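Local coordinates for protein Ral guanine nucleotide dissociation stimulator-like 2 (Mus musculus, PDB 4JGW) that probably acts as a guanine nucleotide exchange factor and putative Ras or Rap effector, seen here as its REM and CDC25-homology part, at residues Phe201-Leu206 against Asp446-Trp450; Glu208-Asp214 against Leu304-Ser309; Ala215-Leu219 against Cys436-Asp440. One frame throughout, in Å; residues are numbered along the deposited sequence.

In the fold
Helix 203-219 of the CDC25-homology domain illustrates how one helix can be held by different chemistry along its length. Contact 1, its centre about 27 Å from the centre of the chain, fixes the helix start against helix 445-453 by apolar packing at a partly buried site. Contact 2, the buried one, grips its middle through hydrogen bonds to the N-terminus of helix 307-318. Contact 3, again partly buried but nearer the chain centre, packs its last turn against the turn that ends helix 416-436. Contacts 1 and 2 touch through Gln448 and Gln209, while Tyr439 of contact 3 touches Leu304 of contact 2; contacts 1 and 3 do not touch.

Contact 1: residues Phe201-Leu206 against Asp446-Trp450; sequences FLADHL and DIQQW
Ile447 is the knob of this contact, standing in a hollow formed by Phe201, His205 and Leu206 where helix 203-219 begins. Its CG1 lies over one face of the Phe201 ring, a CH-pi contact 3.8 Å from CG1 to the ring centroid and 24° off the normal. The two branches then part. With CG1 beside its backbone N (chi1 -60°), Ile447 carries CD1 onward to His205 CB at 3.7 Å, while CG2 meets Leu206 CD2 at 3.9 Å.

Trp450, one turn further along helix 445-453, supplies the second surface. Phe201 points CE1 at it, 3.9 Å from Trp450 CG; the phenyl and five-membered ring planes are inclined by 53°, an oblique pairing. Leu206 CD2 reaches Trp450 CZ3 at 3.9 Å, so this one methyl bridges the isoleucine and the indole. Behind Leu206, Val297 of helix 284-303 continues the packing.

No hydrogen bond joins the two segments. The indole NE1 instead donates to Asp194 O, and Phe201 O accepts from Lys293, so these two polar groups are satisfied by partners outside the two segments. The helix start is therefore held here by shape and dispersion, with no hydrogen bond to set the direction.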
ATOM      1  N   PHE A 201     -15.696  16.787  21.989  1.00 31.93           N
ATOM      2  CA  PHE A 201     -15.179  15.444  22.255  1.00 31.58           C
ATOM      3  C   PHE A 201     -13.767  15.498  22.824  1.00 31.45           C
ATOM      4  O   PHE A 201     -13.041  16.463  22.606  1.00 31.52           O
ATOM      5  CB  PHE A 201     -15.190  14.598  20.980  1.00 31.61           C
ATOM      6  CG  PHE A 201     -16.510  14.590  20.261  1.00 31.32           C
ATOM      7  CD1 PHE A 201     -16.677  15.320  19.088  1.00 30.88           C
ATOM      8  CD2 PHE A 201     -17.584  13.852  20.752  1.00 31.12           C
ATOM      9  CE1 PHE A 201     -17.894  15.318  18.414  1.00 31.40           C
ATOM     10  CE2 PHE A 201     -18.805  13.838  20.086  1.00 31.16           C
ATOM     11  CZ  PHE A 201     -18.963  14.575  18.914  1.00 31.65           C
ATOM     12  N   LEU A 202     -13.384  14.457  23.558  1.00 31.21           N
ATOM     13  CA  LEU A 202     -12.025  14.348  24.079  1.00 31.02           C
ATOM     14  C   LEU A 202     -11.048  14.014  22.952  1.00 30.91           C
ATOM     15  O   LEU A 202     -11.389  13.272  22.027  1.00 30.86           O
ATOM     16  CB  LEU A 202     -11.959  13.310  25.207  1.00 31.05           C
ATOM     17  CG  LEU A 202     -12.571  13.727  26.553  1.00 30.83           C
ATOM     18  CD1 LEU A 202     -12.907  12.513  27.409  1.00 30.88           C
ATOM     19  CD2 LEU A 202     -11.658  14.685  27.316  1.00 30.75           C
ATOM     20  N   ALA A 203      -9.843  14.574  23.034  1.00 30.80           N
ATOM     21  CA  ALA A 203      -8.857  14.490  21.951  1.00 30.80           C
ATOM     22  C   ALA A 203      -8.387  13.068  21.665  1.00 30.81           C
ATOM     23  O   ALA A 203      -8.238  12.686  20.504  1.00 30.87           O
ATOM     24  CB  ALA A 203      -7.673  15.392  22.239  1.00 30.75           C
ATOM     25  N   ASP A 204      -8.152  12.293  22.722  1.00 30.81           N
ATOM     26  CA  ASP A 204      -7.761  10.892  22.580  1.00 30.82           C
ATOM     27  C   ASP A 204      -8.860  10.065  21.911  1.00 30.68           C
ATOM     28  O   ASP A 204      -8.569   9.183  21.104  1.00 30.88           O
ATOM     29  CB  ASP A 204      -7.343  10.283  23.928  1.00 30.85           C
ATOM     30  CG  ASP A 204      -8.392  10.466  25.015  1.00 31.06           C
ATOM     31  OD1 ASP A 204      -8.878  11.605  25.203  1.00 30.98           O
ATOM     32  OD2 ASP A 204      -8.718   9.468  25.694  1.00 30.72           O
ATOM     33  N   HIS A 205     -10.118  10.373  22.229  1.00 30.45           N
ATOM     34  CA  HIS A 205     -11.261   9.701  21.607  1.00 30.24           C
ATOM     35  C   HIS A 205     -11.363  10.024  20.119  1.00 29.85           C
ATOM     36  O   HIS A 205     -11.651   9.145  19.305  1.00 29.78           O
ATOM     37  CB  HIS A 205     -12.574  10.067  22.308  1.00 30.25           C
ATOM     38  CG  HIS A 205     -12.709   9.503  23.689  1.00 30.80           C
ATOM     39  ND1 HIS A 205     -13.550  10.050  24.634  1.00 31.00           N
ATOM     40  CD2 HIS A 205     -12.110   8.445  24.287  1.00 31.16           C
ATOM     41  CE1 HIS A 205     -13.467   9.353  25.753  1.00 31.26           C
ATOM     42  NE2 HIS A 205     -12.599   8.374  25.569  1.00 31.59           N
ATOM     43  N   LEU A 206     -11.130  11.289  19.776  1.00 29.50           N
ATOM     44  CA  LEU A 206     -11.129  11.730  18.385  1.00 29.28           C
ATOM     45  C   LEU A 206     -10.045  11.005  17.592  1.00 29.25           C
ATOM     46  O   LEU A 206     -10.309  10.489  16.509  1.00 29.25           O
ATOM     47  CB  LEU A 206     -10.946  13.249  18.296  1.00 29.16           C
ATOM     48  CG  LEU A 206     -12.117  14.113  18.777  1.00 28.95           C
ATOM     49  CD1 LEU A 206     -11.636  15.480  19.255  1.00 28.35           C
ATOM     50  CD2 LEU A 206     -13.191  14.253  17.702  1.00 29.04           C
ATOM     51  N   ASP A 446     -21.322   8.677  18.168  1.00 44.60           N
ATOM     52  CA  ASP A 446     -21.529  10.127  18.092  1.00 44.50           C
ATOM     53  C   ASP A 446     -20.373  10.911  17.460  1.00 44.25           C
ATOM     54  O   ASP A 446     -20.610  11.907  16.776  1.00 44.20           O
ATOM     55  CB  ASP A 446     -21.921  10.705  19.455  1.00 44.57           C
ATOM     56  CG  ASP A 446     -23.357  10.372  19.831  1.00 45.02           C
ATOM     57  OD1 ASP A 446     -23.606   9.245  20.312  1.00 45.41           O
ATOM     58  OD2 ASP A 446     -24.238  11.240  19.645  1.00 45.43           O
ATOM     59  N   ILE A 447     -19.136  10.469  17.681  1.00 44.01           N
ATOM     60  CA  ILE A 447     -17.986  11.061  16.985  1.00 43.81           C
ATOM     61  C   ILE A 447     -18.060  10.727  15.494  1.00 43.81           C
ATOM     62  O   ILE A 447     -17.808  11.587  14.645  1.00 43.57           O
ATOM     63  CB  ILE A 447     -16.620  10.614  17.575  1.00 43.77           C
ATOM     64  CG1 ILE A 447     -16.512  11.020  19.047  1.00 43.41           C
ATOM     65  CG2 ILE A 447     -15.458  11.220  16.775  1.00 43.58           C
ATOM     66  CD1 ILE A 447     -15.299  10.461  19.767  1.00 43.11           C
ATOM     67  N   GLN A 448     -18.427   9.483  15.190  1.00 43.86           N
ATOM     68  CA  GLN A 448     -18.595   9.032  13.807  1.00 44.00           C
ATOM     69  C   GLN A 448     -19.677   9.828  13.075  1.00 44.06           C
ATOM     70  O   GLN A 448     -19.483  10.224  11.924  1.00 44.14           O
ATOM     71  CB  GLN A 448     -18.896   7.528  13.745  1.00 43.97           C
ATOM     72  CG  GLN A 448     -17.711   6.622  14.094  1.00 44.08           C
ATOM     73  CD  GLN A 448     -16.571   6.684  13.082  1.00 44.33           C
ATOM     74  OE1 GLN A 448     -16.769   7.009  11.909  1.00 44.45           O
ATOM     75  NE2 GLN A 448     -15.368   6.362  13.537  1.00 44.40           N
ATOM     76  N   GLN A 449     -20.803  10.065  13.751  1.00 44.06           N
ATOM     77  CA  GLN A 449     -21.904  10.851  13.187  1.00 44.17           C
ATOM     78  C   GLN A 449     -21.483  12.296  12.901  1.00 43.99           C
ATOM     79  O   GLN A 449     -21.878  12.870  11.883  1.00 44.02           O
ATOM     80  CB  GLN A 449     -23.134  10.814  14.104  1.00 44.26           C
ATOM     81  CG  GLN A 449     -24.403  11.396  13.476  1.00 44.87           C
ATOM     82  CD  GLN A 449     -25.657  11.141  14.299  1.00 45.51           C
ATOM     83  OE1 GLN A 449     -25.645  11.242  15.529  1.00 45.84           O
ATOM     84  NE2 GLN A 449     -26.751  10.817  13.618  1.00 45.59           N
ATOM     85  N   TRP A 450     -20.682  12.871  13.797  1.00 43.81           N
ATOM     86  CA  TRP A 450     -20.134  14.214  13.606  1.00 43.71           C
ATOM     87  C   TRP A 450     -19.189  14.274  12.401  1.00 43.91           C
ATOM     88  O   TRP A 450     -19.270  15.201  11.591  1.00 43.92           O
ATOM     89  CB  TRP A 450     -19.428  14.703  14.876  1.00 43.47           C
ATOM     90  CG  TRP A 450     -18.649  15.976  14.682  1.00 42.80           C
ATOM     91  CD1 TRP A 450     -19.154  17.240  14.574  1.00 42.27           C
ATOM     92  CD2 TRP A 450     -17.223  16.103  14.572  1.00 42.09           C
ATOM     93  NE1 TRP A 450     -18.135  18.146  14.402  1.00 41.78           N
ATOM     94  CE2 TRP A 450     -16.940  17.476  14.395  1.00 41.81           C
ATOM     95  CE3 TRP A 450     -16.160  15.189  14.601  1.00 41.43           C
ATOM     96  CZ2 TRP A 450     -15.635  17.961  14.251  1.00 41.37           C
ATOM     97  CZ3 TRP A 450     -14.862  15.672  14.458  1.00 41.28           C
ATOM     98  CH2 TRP A 450     -14.612  17.046  14.286  1.00 41.24           C
TER

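Contact 2: residues Glu208-Asp214 against Leu304-Ser309; sequences EQLTLLD and LRNFSS
Asp214 and Asn306 meet at the tight, polar end of this contact, where a single carboxylate oxygen receives two bonds. Asp214 OD2 takes the Ser309 hydroxyl on its syn lone pair, 2.6 Å from OG, and the Asn306 amide on its anti lone pair, 2.9 Å from ND2. The latter bond is nearly straight at 168° and lies in the amide plane, with carboxylate and amide planes 72° apart. The same ND2 gives a more bent bond (3.0 Å) to Thr211 OG1, whose own hydroxyl donates to Ala207 O. Two acceptors thus fix the rotation of the Asn306 amide, whose CG stands anti to its backbone N, chi1 180°.

Toward Leu304 the fit changes to apolar contact: its CD1 rests 3.8 Å from Glu208 CG, where the glutamate chain extends toward a partly exposed margin. Back at the polar end, a water bridges the second carboxylate oxygen, Asp214 OD1, and Ser308 OG.

Asn306 has a second task. Its OD1 accepts from Ser309 N, with the donor above the carbonyl plane, which makes it the N-cap of helix 307-318 directly after the Schellman motif at Arg305 closes helix 284-303. The arrangement is a helix-to-helix junction inside the mainly helical CDC25-homology fold, locked onto helix 203-219.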
ATOM      1  N   GLU A 208      -8.556   8.108  18.368  1.00 29.69           N
ATOM      2  CA  GLU A 208      -8.982   6.705  18.295  1.00 29.94           C
ATOM      3  C   GLU A 208      -9.992   6.468  17.179  1.00 29.87           C
ATOM      4  O   GLU A 208      -9.953   5.444  16.493  1.00 30.02           O
ATOM      5  CB  GLU A 208      -9.580   6.253  19.631  1.00 29.87           C
ATOM      6  CG  GLU A 208      -8.552   5.992  20.719  1.00 30.38           C
ATOM      7  CD  GLU A 208      -9.165   5.882  22.110  1.00 31.30           C
ATOM      8  OE1 GLU A 208     -10.409   5.828  22.237  1.00 32.08           O
ATOM      9  OE2 GLU A 208      -8.391   5.849  23.087  1.00 31.37           O
ATOM     10  N   GLN A 209     -10.891   7.431  17.005  1.00 29.83           N
ATOM     11  CA  GLN A 209     -11.960   7.334  16.024  1.00 29.82           C
ATOM     12  C   GLN A 209     -11.453   7.606  14.609  1.00 29.82           C
ATOM     13  O   GLN A 209     -11.892   6.963  13.654  1.00 29.84           O
ATOM     14  CB  GLN A 209     -13.085   8.298  16.405  1.00 29.83           C
ATOM     15  CG  GLN A 209     -14.484   7.695  16.375  1.00 30.01           C
ATOM     16  CD  GLN A 209     -14.594   6.328  17.046  1.00 29.48           C
ATOM     17  OE1 GLN A 209     -15.329   5.473  16.570  1.00 30.10           O
ATOM     18  NE2 GLN A 209     -13.873   6.121  18.144  1.00 29.07           N
ATOM     19  N   LEU A 210     -10.529   8.556  14.483  1.00 29.80           N
ATOM     20  CA  LEU A 210      -9.858   8.809  13.209  1.00 29.88           C
ATOM     21  C   LEU A 210      -9.020   7.598  12.796  1.00 29.85           C
ATOM     22  O   LEU A 210      -8.975   7.241  11.621  1.00 29.71           O
ATOM     23  CB  LEU A 210      -8.981  10.067  13.285  1.00 29.78           C
ATOM     24  CG  LEU A 210      -9.646  11.446  13.392  1.00 29.81           C
ATOM     25  CD1 LEU A 210      -8.586  12.527  13.492  1.00 29.66           C
ATOM     26  CD2 LEU A 210     -10.576  11.727  12.215  1.00 30.22           C
ATOM     27  N   THR A 211      -8.378   6.965  13.778  1.00 30.00           N
ATOM     28  CA  THR A 211      -7.543   5.788  13.546  1.00 30.27           C
ATOM     29  C   THR A 211      -8.361   4.565  13.118  1.00 30.57           C
ATOM     30  O   THR A 211      -7.925   3.800  12.258  1.00 30.65           O
ATOM     31  CB  THR A 211      -6.665   5.464  14.776  1.00 30.16           C
ATOM     32  OG1 THR A 211      -5.964   6.645  15.180  1.00 29.78           O
ATOM     33  CG2 THR A 211      -5.648   4.379  14.452  1.00 30.16           C
ATOM     34  N   LEU A 212      -9.548   4.400  13.703  1.00 30.77           N
ATOM     35  CA  LEU A 212     -10.460   3.322  13.313  1.00 31.04           C
ATOM     36  C   LEU A 212     -10.814   3.395  11.827  1.00 31.04           C
ATOM     37  O   LEU A 212     -10.805   2.379  11.133  1.00 31.11           O
ATOM     38  CB  LEU A 212     -11.735   3.353  14.162  1.00 31.15           C
ATOM     39  CG  LEU A 212     -12.669   2.140  14.097  1.00 31.72           C
ATOM     40  CD1 LEU A 212     -12.103   0.958  14.881  1.00 32.03           C
ATOM     41  CD2 LEU A 212     -14.047   2.506  14.618  1.00 32.38           C
ATOM     42  N   LEU A 213     -11.121   4.599  11.350  1.00 31.10           N
ATOM     43  CA  LEU A 213     -11.445   4.817   9.943  1.00 31.13           C
ATOM     44  C   LEU A 213     -10.219   4.632   9.045  1.00 31.13           C
ATOM     45  O   LEU A 213     -10.308   3.992   7.994  1.00 31.10           O
ATOM     46  CB  LEU A 213     -12.061   6.205   9.734  1.00 31.20           C
ATOM     47  CG  LEU A 213     -13.438   6.495  10.345  1.00 31.33           C
ATOM     48  CD1 LEU A 213     -13.675   7.994  10.431  1.00 31.43           C
ATOM     49  CD2 LEU A 213     -14.564   5.817   9.567  1.00 31.11           C
ATOM     50  N   ASP A 214      -9.083   5.187   9.468  1.00 31.06           N
ATOM     51  CA  ASP A 214      -7.824   5.062   8.732  1.00 31.21           C
ATOM     52  C   ASP A 214      -7.331   3.618   8.660  1.00 31.33           C
ATOM     53  O   ASP A 214      -6.852   3.177   7.609  1.00 31.22           O
ATOM     54  CB  ASP A 214      -6.733   5.941   9.355  1.00 31.07           C
ATOM     55  CG  ASP A 214      -6.980   7.423   9.153  1.00 30.89           C
ATOM     56  OD1 ASP A 214      -7.583   7.813   8.128  1.00 30.72           O
ATOM     57  OD2 ASP A 214      -6.560   8.207  10.028  1.00 30.83           O
ATOM     58  N   LEU A 304      -0.933   6.776  19.115  1.00 31.70           N
ATOM     59  CA  LEU A 304      -1.574   5.591  18.551  1.00 31.71           C
ATOM     60  C   LEU A 304      -0.849   5.079  17.304  1.00 31.61           C
ATOM     61  O   LEU A 304      -1.251   4.072  16.721  1.00 31.49           O
ATOM     62  CB  LEU A 304      -3.038   5.886  18.209  1.00 31.67           C
ATOM     63  CG  LEU A 304      -4.043   6.028  19.355  1.00 31.99           C
ATOM     64  CD1 LEU A 304      -5.345   6.587  18.820  1.00 31.63           C
ATOM     65  CD2 LEU A 304      -4.277   4.701  20.071  1.00 32.04           C
ATOM     66  N   ARG A 305       0.214   5.781  16.911  1.00 31.62           N
ATOM     67  CA  ARG A 305       1.001   5.461  15.713  1.00 31.72           C
ATOM     68  C   ARG A 305       0.190   5.561  14.413  1.00 31.39           C
ATOM     69  O   ARG A 305       0.444   4.832  13.449  1.00 31.36           O
ATOM     70  CB  ARG A 305       1.683   4.089  15.837  1.00 31.97           C
ATOM     71  CG  ARG A 305       2.745   4.004  16.930  1.00 33.20           C
ATOM     72  CD  ARG A 305       3.516   2.688  16.848  1.00 35.81           C
ATOM     73  NE  ARG A 305       4.263   2.573  15.593  1.00 37.97           N
ATOM     74  CZ  ARG A 305       4.949   1.498  15.212  1.00 39.18           C
ATOM     75  NH1 ARG A 305       5.003   0.419  15.985  1.00 40.22           N
ATOM     76  NH2 ARG A 305       5.589   1.504  14.049  1.00 39.61           N
ATOM     77  N   ASN A 306      -0.789   6.465  14.402  1.00 30.95           N
ATOM     78  CA  ASN A 306      -1.539   6.774  13.193  1.00 30.71           C
ATOM     79  C   ASN A 306      -0.899   7.978  12.508  1.00 30.52           C
ATOM     80  O   ASN A 306      -1.340   9.117  12.678  1.00 30.48           O
ATOM     81  CB  ASN A 306      -3.019   7.027  13.513  1.00 30.62           C
ATOM     82  CG  ASN A 306      -3.852   7.358  12.273  1.00 30.60           C
ATOM     83  OD1 ASN A 306      -3.379   7.275  11.137  1.00 30.39           O
ATOM     84  ND2 ASN A 306      -5.105   7.731  12.497  1.00 30.27           N
ATOM     85  N   PHE A 307       0.155   7.708  11.743  1.00 30.26           N
ATOM     86  CA  PHE A 307       0.923   8.764  11.086  1.00 30.22           C
ATOM     87  C   PHE A 307       0.197   9.353   9.878  1.00 30.00           C
ATOM     88  O   PHE A 307       0.558  10.428   9.401  1.00 30.06           O
ATOM     89  CB  PHE A 307       2.324   8.267  10.715  1.00 30.13           C
ATOM     90  CG  PHE A 307       3.142   7.837  11.902  1.00 30.25           C
ATOM     91  CD1 PHE A 307       3.248   6.489  12.240  1.00 30.46           C
ATOM     92  CD2 PHE A 307       3.793   8.778  12.693  1.00 30.40           C
ATOM     93  CE1 PHE A 307       3.999   6.085  13.346  1.00 30.40           C
ATOM     94  CE2 PHE A 307       4.548   8.384  13.801  1.00 30.64           C
ATOM     95  CZ  PHE A 307       4.649   7.033  14.127  1.00 30.24           C
ATOM     96  N   SER A 308      -0.827   8.648   9.397  1.00 29.84           N
ATOM     97  CA  SER A 308      -1.682   9.158   8.331  1.00 29.77           C
ATOM     98  C   SER A 308      -2.459  10.400   8.784  1.00 29.79           C
ATOM     99  O   SER A 308      -2.439  11.431   8.105  1.00 29.74           O
ATOM    100  CB  SER A 308      -2.646   8.075   7.844  1.00 29.75           C
ATOM    101  OG  SER A 308      -3.427   8.549   6.761  1.00 29.69           O
ATOM    102  N   SER A 309      -3.130  10.304   9.931  1.00 29.71           N
ATOM    103  CA  SER A 309      -3.890  11.439  10.460  1.00 29.80           C
ATOM    104  C   SER A 309      -3.008  12.494  11.129  1.00 29.92           C
ATOM    105  O   SER A 309      -3.375  13.671  11.161  1.00 29.92           O
ATOM    106  CB  SER A 309      -5.016  10.983  11.385  1.00 29.71           C
ATOM    107  OG  SER A 309      -6.177  10.690  10.628  1.00 29.35           O
TER
HETATM  108  O   HOH W   1      -5.871  10.107   7.318  1.00 33.67           O

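Contact 3: residues Ala215-Leu219 against Cys436-Asp440; sequences AELFL and CRGYD
The Phe218 ring meets Cys436 at its edge, the sulfur lying near the ring plane and SG 5.2 Å from the ring centroid. This sulfur-aromatic contact joins the last turn of helix 203-219 to a type I beta turn, Cys436 to Tyr439, that leads out of helix 416-436 in the CDC25-homology domain. Over one face of the Arg437 guanidinium, 4.2 Å above its plane and offset toward the rim, sits Leu219 CD2. The Tyr439 ring is met obliquely by Ala215 CB, 4.0 Å from its CD1.

Cys436 is the hub. A chi1 of -177° swings SG away from the Cys436 backbone N and onto the surface of helix 203-219, where Ala215 CB comes within 3.6 Å and Leu219 CG within 4.0 Å. Residues one turn apart on the helix thus hold the sulfur between them, with Phe218 beside it. The Cys436 CB adds to the edge contact, lying in the Phe218 plane.

Phe218 continues inward onto Leu429 and Leu432 of helix 416-436 and Pro389, whereas Arg437 stays at an exposed margin. The turn is closed by its own backbone bond, from Tyr439 N to Cys436 O. Beyond it, the Tyr439 hydroxyl donates to Leu304 O, linking the turn to the neighbouring helix junction. The closest approach to Arg437 is lower on its chain, where Leu219 CD2 touches Arg437 CG at 3.7 Å.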
ATOM      1  N   ALA A 215      -7.452   2.894   9.774  1.00 31.55           N
ATOM      2  CA  ALA A 215      -6.965   1.515   9.874  1.00 31.91           C
ATOM      3  C   ALA A 215      -7.686   0.566   8.925  1.00 32.12           C
ATOM      4  O   ALA A 215      -7.036  -0.192   8.202  1.00 32.18           O
ATOM      5  CB  ALA A 215      -7.054   1.003  11.315  1.00 31.83           C
ATOM      6  N   GLU A 216      -9.019   0.612   8.918  1.00 32.46           N
ATOM      7  CA  GLU A 216      -9.801  -0.293   8.072  1.00 32.91           C
ATOM      8  C   GLU A 216      -9.589  -0.031   6.580  1.00 32.88           C
ATOM      9  O   GLU A 216      -9.610  -0.966   5.778  1.00 32.86           O
ATOM     10  CB  GLU A 216     -11.292  -0.321   8.455  1.00 33.15           C
ATOM     11  CG  GLU A 216     -12.080   0.959   8.209  1.00 34.22           C
ATOM     12  CD  GLU A 216     -13.580   0.803   8.474  1.00 36.04           C
ATOM     13  OE1 GLU A 216     -14.038  -0.330   8.753  1.00 36.51           O
ATOM     14  OE2 GLU A 216     -14.302   1.823   8.401  1.00 36.13           O
ATOM     15  N   LEU A 217      -9.365   1.235   6.223  1.00 32.83           N
ATOM     16  CA  LEU A 217      -8.996   1.596   4.854  1.00 32.79           C
ATOM     17  C   LEU A 217      -7.603   1.078   4.497  1.00 32.57           C
ATOM     18  O   LEU A 217      -7.384   0.587   3.388  1.00 32.48           O
ATOM     19  CB  LEU A 217      -9.066   3.112   4.643  1.00 32.77           C
ATOM     20  CG  LEU A 217     -10.461   3.740   4.555  1.00 33.29           C
ATOM     21  CD1 LEU A 217     -10.361   5.240   4.692  1.00 33.01           C
ATOM     22  CD2 LEU A 217     -11.181   3.367   3.261  1.00 33.27           C
ATOM     23  N   PHE A 218      -6.671   1.181   5.441  1.00 32.45           N
ATOM     24  CA  PHE A 218      -5.315   0.688   5.226  1.00 32.37           C
ATOM     25  C   PHE A 218      -5.282  -0.839   5.133  1.00 32.50           C
ATOM     26  O   PHE A 218      -4.465  -1.398   4.398  1.00 32.48           O
ATOM     27  CB  PHE A 218      -4.358   1.199   6.311  1.00 32.25           C
ATOM     28  CG  PHE A 218      -2.953   0.667   6.179  1.00 32.14           C
ATOM     29  CD1 PHE A 218      -2.203   0.910   5.030  1.00 31.83           C
ATOM     30  CD2 PHE A 218      -2.384  -0.082   7.204  1.00 31.74           C
ATOM     31  CE1 PHE A 218      -0.912   0.413   4.905  1.00 32.14           C
ATOM     32  CE2 PHE A 218      -1.091  -0.579   7.089  1.00 31.54           C
ATOM     33  CZ  PHE A 218      -0.355  -0.334   5.935  1.00 31.77           C
ATOM     34  N   LEU A 219      -6.175  -1.501   5.868  1.00 32.61           N
ATOM     35  CA  LEU A 219      -6.309  -2.958   5.797  1.00 32.80           C
ATOM     36  C   LEU A 219      -6.960  -3.420   4.496  1.00 32.88           C
ATOM     37  O   LEU A 219      -6.663  -4.512   4.005  1.00 33.05           O
ATOM     38  CB  LEU A 219      -7.093  -3.503   6.995  1.00 32.71           C
ATOM     39  CG  LEU A 219      -6.369  -3.551   8.340  1.00 32.76           C
ATOM     40  CD1 LEU A 219      -7.283  -4.109   9.429  1.00 32.99           C
ATOM     41  CD2 LEU A 219      -5.097  -4.377   8.234  1.00 32.26           C
ATOM     42  N   CYS A 436      -1.046  -3.352  11.800  1.00 37.40           N
ATOM     43  CA  CYS A 436      -2.287  -2.577  11.889  1.00 37.48           C
ATOM     44  C   CYS A 436      -3.447  -3.398  12.464  1.00 37.76           C
ATOM     45  O   CYS A 436      -4.325  -2.852  13.138  1.00 37.61           O
ATOM     46  CB  CYS A 436      -2.669  -2.022  10.515  1.00 37.34           C
ATOM     47  SG  CYS A 436      -4.136  -0.964  10.503  1.00 36.61           S
ATOM     48  N   ARG A 437      -3.437  -4.703  12.194  1.00 38.18           N
ATOM     49  CA  ARG A 437      -4.439  -5.635  12.727  1.00 38.71           C
ATOM     50  C   ARG A 437      -4.428  -5.692  14.259  1.00 38.89           C
ATOM     51  O   ARG A 437      -5.424  -6.072  14.878  1.00 38.90           O
ATOM     52  CB  ARG A 437      -4.243  -7.039  12.140  1.00 38.80           C
ATOM     53  CG  ARG A 437      -4.490  -7.116  10.640  1.00 39.64           C
ATOM     54  CD  ARG A 437      -4.456  -8.539  10.107  1.00 41.09           C
ATOM     55  NE  ARG A 437      -4.778  -8.573   8.679  1.00 42.08           N
ATOM     56  CZ  ARG A 437      -3.879  -8.623   7.698  1.00 43.07           C
ATOM     57  NH1 ARG A 437      -2.581  -8.663   7.969  1.00 43.16           N
ATOM     58  NH2 ARG A 437      -4.280  -8.643   6.435  1.00 43.81           N
ATOM     59  N   GLY A 438      -3.301  -5.295  14.853  1.00 39.18           N
ATOM     60  CA  GLY A 438      -3.130  -5.250  16.306  1.00 39.57           C
ATOM     61  C   GLY A 438      -4.002  -4.252  17.058  1.00 39.92           C
ATOM     62  O   GLY A 438      -4.161  -4.370  18.275  1.00 39.89           O
ATOM     63  N   TYR A 439      -4.560  -3.271  16.346  1.00 40.21           N
ATOM     64  CA  TYR A 439      -5.482  -2.298  16.948  1.00 40.49           C
ATOM     65  C   TYR A 439      -6.704  -2.969  17.570  1.00 41.03           C
ATOM     66  O   TYR A 439      -7.237  -3.943  17.029  1.00 41.03           O
ATOM     67  CB  TYR A 439      -5.965  -1.267  15.921  1.00 40.17           C
ATOM     68  CG  TYR A 439      -5.012  -0.126  15.630  1.00 39.13           C
ATOM     69  CD1 TYR A 439      -4.608   0.143  14.325  1.00 38.22           C
ATOM     70  CD2 TYR A 439      -4.530   0.697  16.652  1.00 38.29           C
ATOM     71  CE1 TYR A 439      -3.744   1.191  14.039  1.00 37.73           C
ATOM     72  CE2 TYR A 439      -3.659   1.751  16.376  1.00 37.61           C
ATOM     73  CZ  TYR A 439      -3.269   1.989  15.064  1.00 37.65           C
ATOM     74  OH  TYR A 439      -2.414   3.023  14.765  1.00 36.56           O
ATOM     75  N   ASP A 440      -7.139  -2.430  18.707  1.00 41.75           N
ATOM     76  CA  ASP A 440      -8.363  -2.868  19.370  1.00 42.41           C
ATOM     77  C   ASP A 440      -9.175  -1.634  19.762  1.00 42.77           C
ATOM     78  O   ASP A 440      -9.109  -1.162  20.902  1.00 42.80           O
ATOM     79  CB  ASP A 440      -8.036  -3.734  20.594  1.00 42.47           C
ATOM     80  CG  ASP A 440      -9.261  -4.443  21.161  1.00 42.91           C
ATOM     81  OD1 ASP A 440      -9.216  -4.837  22.346  1.00 43.33           O
ATOM     82  OD2 ASP A 440     -10.263  -4.612  20.430  1.00 43.16           O
TER